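GTPase-activating protein skywalker (Drosophila melanogaster, PDB 6R82) acts as a GTPase-activating protein for Rab35 that regulates synaptic vesicle protein recycling at neuromuscular boutons, and is represented here by its TLDc domain. Local coordinates at residues W21-V24 with R25-M28; C73-R76 with W77-N81. One frame throughout, in Å; residues are numbered along the deposited sequence.

Contact 1: W21-V24 with R25-M28; sequences WLPV and RITM
T27 turns back onto V24 and grips its carbonyl twice. T27 OG1 donates to V24 O at 2.6 Å and lies tilted only 15° from the carbonyl plane. T27 N also donates to V24 O, at 3.2 Å. The side chain can do this because OG1 sits between the backbone N and the carbonyl carbon (chi1 59°), on the side facing the turn. The hydroxyl bond is the shorter of the two, and the V24-T27 turn is thus closed through a side chain as well as through the backbone.

One residue earlier, I26 N donates to P23 O at 2.9 Å. T27 N adds a weak bond to the same oxygen.

The side chains of P23 and I26 lie alongside each other and point the same way, with P23 CB 4.0 Å from I26 CG1. I26 CG2 touches L22 CD1 at a looser 4.4 Å. The methyl of T27 also lies loosely against L22, CG2 to CB.

R25 runs out extended from CG to NE, and its NH1 comes obliquely to P23 CB at 3.9 Å. I26 CD1 lies over one guanidinium face, toward its rim. The charge itself is answered by E97, which forms a salt bridge with NH1.

L22, P23 and I26 touch Y72 of strand 68-73, and L22 and I26 also touch F184 of strand 173-185. The whole is a short run of overlapping i to i+3 turns in the loop that joins helix 13-18 to strand 30-36, packed against strands 68-73 and 173-185 of the TLDc sheet.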
loop_
_atom_site.group_PDB
_atom_site.type_symbol
_atom_site.label_atom_id
_atom_site.label_comp_id
_atom_site.label_asym_id
_atom_site.label_seq_id
_atom_site.Cartn_x
_atom_site.Cartn_y
_atom_site.Cartn_z
ATOM N N TRP A 21 -12.894 0.011 6.658
ATOM C CA TRP A 21 -11.825 0.962 6.963
ATOM C C TRP A 21 -11.567 1.979 5.855
ATOM O O TRP A 21 -10.871 2.973 6.101
ATOM C CB TRP A 21 -10.522 0.225 7.258
ATOM C CG TRP A 21 -10.534 -0.519 8.539
ATOM C CD1 TRP A 21 -11.370 -0.319 9.605
ATOM C CD2 TRP A 21 -9.665 -1.589 8.905
ATOM N NE1 TRP A 21 -11.069 -1.207 10.610
ATOM C CE2 TRP A 21 -10.026 -1.998 10.203
ATOM C CE3 TRP A 21 -8.613 -2.240 8.264
ATOM C CZ2 TRP A 21 -9.376 -3.031 10.864
ATOM C CZ3 TRP A 21 -7.969 -3.263 8.923
ATOM C CH2 TRP A 21 -8.348 -3.644 10.208
ATOM N N LEU A 22 -12.093 1.757 4.643
ATOM C CA LEU A 22 -11.861 2.677 3.538
ATOM C C LEU A 22 -12.603 3.985 3.789
ATOM O O LEU A 22 -13.551 4.023 4.578
ATOM C CB LEU A 22 -12.326 2.065 2.218
ATOM C CG LEU A 22 -11.794 0.688 1.816
ATOM C CD1 LEU A 22 -12.582 0.162 0.629
ATOM C CD2 LEU A 22 -10.304 0.727 1.494
ATOM N N PRO A 23 -12.186 5.079 3.141
ATOM C CA PRO A 23 -12.987 6.311 3.205
ATOM C C PRO A 23 -14.407 6.040 2.722
ATOM O O PRO A 23 -14.631 5.272 1.780
ATOM C CB PRO A 23 -12.242 7.275 2.274
ATOM C CG PRO A 23 -10.813 6.749 2.265
ATOM C CD PRO A 23 -10.955 5.259 2.341
ATOM N N VAL A 24 -15.372 6.668 3.392
ATOM C CA VAL A 24 -16.765 6.263 3.220
ATOM C C VAL A 24 -17.196 6.391 1.757
ATOM O O VAL A 24 -17.911 5.530 1.238
ATOM C CB VAL A 24 -17.671 7.062 4.184
ATOM C CG1 VAL A 24 -17.560 8.573 3.940
ATOM C CG2 VAL A 24 -19.117 6.601 4.077
ATOM N N ARG A 25 -16.734 7.428 1.045
ATOM C CA ARG A 25 -17.173 7.577 -0.347
ATOM C C ARG A 25 -16.651 6.453 -1.236
ATOM O O ARG A 25 -17.272 6.136 -2.257
ATOM C CB ARG A 25 -16.741 8.928 -0.918
ATOM C CG ARG A 25 -15.263 9.022 -1.299
ATOM C CD ARG A 25 -14.851 10.492 -1.485
ATOM N NE ARG A 25 -13.475 10.607 -1.962
ATOM C CZ ARG A 25 -12.408 10.596 -1.173
ATOM N NH1 ARG A 25 -12.546 10.490 0.145
ATOM N NH2 ARG A 25 -11.197 10.698 -1.701
ATOM N N ILE A 26 -15.518 5.848 -0.870
ATOM C CA ILE A 26 -14.913 4.806 -1.689
ATOM C C ILE A 26 -15.694 3.499 -1.590
ATOM O O ILE A 26 -15.678 2.691 -2.530
ATOM C CB ILE A 26 -13.437 4.616 -1.277
ATOM C CG1 ILE A 26 -12.673 5.938 -1.418
ATOM C CG2 ILE A 26 -12.758 3.556 -2.137
ATOM C CD1 ILE A 26 -12.778 6.537 -2.796
ATOM N N THR A 27 -16.387 3.260 -0.457
ATOM C CA THR A 27 -17.116 2.007 -0.257
ATOM C C THR A 27 -18.249 1.804 -1.254
ATOM O O THR A 27 -18.773 0.684 -1.349
ATOM C CB THR A 27 -17.689 1.937 1.160
ATOM O OG1 THR A 27 -18.563 3.052 1.373
ATOM C CG2 THR A 27 -16.577 1.975 2.181
ATOM N N MET A 28 -18.640 2.843 -1.995
ATOM C CA MET A 28 -19.707 2.725 -2.985
ATOM C C MET A 28 -19.197 2.332 -4.366
ATOM O O MET A 28 -20.003 2.196 -5.288
ATOM C CB MET A 28 -20.482 4.042 -3.075
ATOM C CG MET A 28 -21.311 4.328 -1.814
ATOM S SD MET A 28 -22.400 2.942 -1.326
ATOM C CE MET A 28 -23.706 3.078 -2.556
#

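Contact 2: C73-R76 with W77-N81; sequences CSSR and WFERN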
loop_
_atom_site.group_PDB
_atom_site.type_symbol
_atom_site.label_atom_id
_atom_site.label_comp_id
_atom_site.label_asym_id
_atom_site.label_seq_id
_atom_site.Cartn_x
_atom_site.Cartn_y
_atom_site.Cartn_z
ATOM N N CYS A 73 -3.575 3.490 -0.534
ATOM C CA CYS A 73 -2.753 4.556 -1.100
ATOM C C CYS A 73 -3.627 5.588 -1.791
ATOM O O CYS A 73 -4.359 5.258 -2.726
ATOM C CB CYS A 73 -1.741 3.981 -2.085
ATOM S SG CYS A 73 -0.718 2.671 -1.351
ATOM N N SER A 74 -3.501 6.847 -1.376
ATOM C CA SER A 74 -4.399 7.883 -1.871
ATOM C C SER A 74 -4.127 8.294 -3.324
ATOM O O SER A 74 -5.049 8.760 -3.996
ATOM C CB SER A 74 -4.300 9.113 -0.972
ATOM O OG SER A 74 -2.958 9.578 -0.959
ATOM N N SER A 75 -2.901 8.147 -3.836
ATOM C CA SER A 75 -2.517 8.841 -5.065
ATOM C C SER A 75 -1.930 7.877 -6.085
ATOM O O SER A 75 -1.450 6.792 -5.740
ATOM C CB SER A 75 -1.499 9.954 -4.765
ATOM O OG SER A 75 -1.930 10.718 -3.662
ATOM N N ARG A 76 -1.955 8.286 -7.356
ATOM C CA ARG A 76 -1.421 7.406 -8.388
ATOM C C ARG A 76 0.094 7.280 -8.267
ATOM O O ARG A 76 0.797 8.242 -7.935
ATOM C CB ARG A 76 -1.819 7.877 -9.788
ATOM C CG ARG A 76 -1.862 9.311 -9.981
ATOM C CD ARG A 76 -2.552 9.709 -11.275
ATOM N NE ARG A 76 -2.348 11.141 -11.319
ATOM C CZ ARG A 76 -1.639 11.791 -12.228
ATOM N NH1 ARG A 76 -1.093 11.141 -13.256
ATOM N NH2 ARG A 76 -1.516 13.108 -12.117
ATOM N N TRP A 77 0.594 6.067 -8.487
ATOM C CA TRP A 77 2.035 5.867 -8.423
ATOM C C TRP A 77 2.742 6.624 -9.538
ATOM O O TRP A 77 3.938 6.887 -9.425
ATOM C CB TRP A 77 2.365 4.372 -8.465
ATOM C CG TRP A 77 2.018 3.647 -7.170
ATOM C CD1 TRP A 77 0.944 2.838 -6.952
ATOM C CD2 TRP A 77 2.755 3.675 -5.938
ATOM N NE1 TRP A 77 0.961 2.368 -5.662
ATOM C CE2 TRP A 77 2.060 2.867 -5.016
ATOM C CE3 TRP A 77 3.928 4.316 -5.522
ATOM C CZ2 TRP A 77 2.506 2.659 -3.697
ATOM C CZ3 TRP A 77 4.366 4.124 -4.203
ATOM C CH2 TRP A 77 3.658 3.293 -3.312
ATOM N N PHE A 78 2.015 6.998 -10.598
ATOM C CA PHE A 78 2.552 7.874 -11.633
ATOM C C PHE A 78 3.189 9.127 -11.047
ATOM O O PHE A 78 4.131 9.668 -11.632
ATOM C CB PHE A 78 1.433 8.277 -12.594
ATOM C CG PHE A 78 1.884 9.117 -13.773
ATOM C CD1 PHE A 78 2.324 8.510 -14.941
ATOM C CD2 PHE A 78 1.815 10.512 -13.722
ATOM C CE1 PHE A 78 2.716 9.270 -16.046
ATOM C CE2 PHE A 78 2.201 11.287 -14.811
ATOM C CZ PHE A 78 2.655 10.669 -15.977
ATOM N N GLU A 79 2.684 9.610 -9.912
ATOM C CA GLU A 79 3.193 10.850 -9.333
ATOM C C GLU A 79 4.553 10.693 -8.651
ATOM O O GLU A 79 5.081 11.681 -8.147
ATOM C CB GLU A 79 2.168 11.419 -8.339
ATOM C CG GLU A 79 0.913 11.973 -9.064
ATOM C CD GLU A 79 -0.139 12.562 -8.116
ATOM O OE1 GLU A 79 0.126 12.681 -6.903
ATOM O OE2 GLU A 79 -1.240 12.913 -8.598
ATOM N N ARG A 80 5.143 9.493 -8.647
ATOM C CA ARG A 80 6.447 9.310 -8.019
ATOM C C ARG A 80 7.529 10.178 -8.659
ATOM O O ARG A 80 8.567 10.409 -8.025
ATOM C CB ARG A 80 6.853 7.837 -8.086
ATOM C CG ARG A 80 7.043 7.344 -9.515
ATOM C CD ARG A 80 7.161 5.833 -9.597
ATOM N NE ARG A 80 7.459 5.394 -10.965
ATOM C CZ ARG A 80 6.546 5.176 -11.914
ATOM N NH1 ARG A 80 5.233 5.352 -11.668
ATOM N NH2 ARG A 80 6.938 4.792 -13.118
ATOM N N ASN A 81 7.315 10.664 -9.891
ATOM C CA ASN A 81 8.339 11.373 -10.649
ATOM C C ASN A 81 8.091 12.872 -10.723
ATOM O O ASN A 81 8.803 13.567 -11.449
ATOM C CB ASN A 81 8.457 10.796 -12.061
ATOM C CG ASN A 81 9.122 9.441 -12.076
ATOM O OD1 ASN A 81 10.131 9.241 -11.406
ATOM N ND2 ASN A 81 8.567 8.500 -12.845
HETATM O O HOH W 1 -2.007 15.436 -10.213
#
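R76 and E79 make the ionic pair of this turn. R76 NE and E79 OE2 form a long salt bridge at 3.4 Å. The guanidinium and carboxylate planes stand 85° apart, and E79 CG lies over one guanidinium face, toward its rim. Water 1 sits at the guanidinium edge, in plane. It accepts from R76 NH2 at 3.0 Å and donates to E79 OE2, so it bridges the two groups a second time. R76 NH1 has its own partner, Q53.

R76 also lies beside F78. Guanidinium and ring are only 16° apart in tilt, and R76 NH1 comes tightly and obliquely to F78 CD2, 3.0 Å away. With chi1 at -176°, the F78 ring is carried away from its own backbone N and over to the arginine. A leucine in place of R76 would probably leave the E79 carboxylate without its charge partner, break the water bridge and take the flat group away from the F78 ring.

Of the backbone bonds, E79 N donates to R76 O at 3.1 Å, at the start of the 3-10 segment 77-81. This turn follows strand 68-73 of the TLDc sheet. Further along it, W77 O accepts from R80 N and from R80 NH1, which come from opposite faces of the carbonyl plane. R80 also pairs with E52.

The buried contact is sulfur-aromatic. C73 SG lies 4.0 Å from W77 CZ2, oblique to the ring. F47 meets the W77 ring edge-to-face, and M129 and I138 touch both C73 and W77.

How the contacts relate
Contact 1 comes first along the chain, and contact 2 follows after it has closed. Their centres are 19 Å apart and their nearest atoms about 7 Å apart, so they do not touch. Both contain a short helix-like turn inside the TLDc domain, the one at 77-81 a 3-10 segment, and strand 68-73 links them. Residues 21-28 pack on Y72 of that strand, while residues 73-81 continue from its end. Contact 1 leads from helix 13-18 into strand 30-36. Contact 2 opens the long connection to strand 99-104, close to helix 44-51 and strands 129-131 and 135-138. They lie at separate places on one antiparallel sheet.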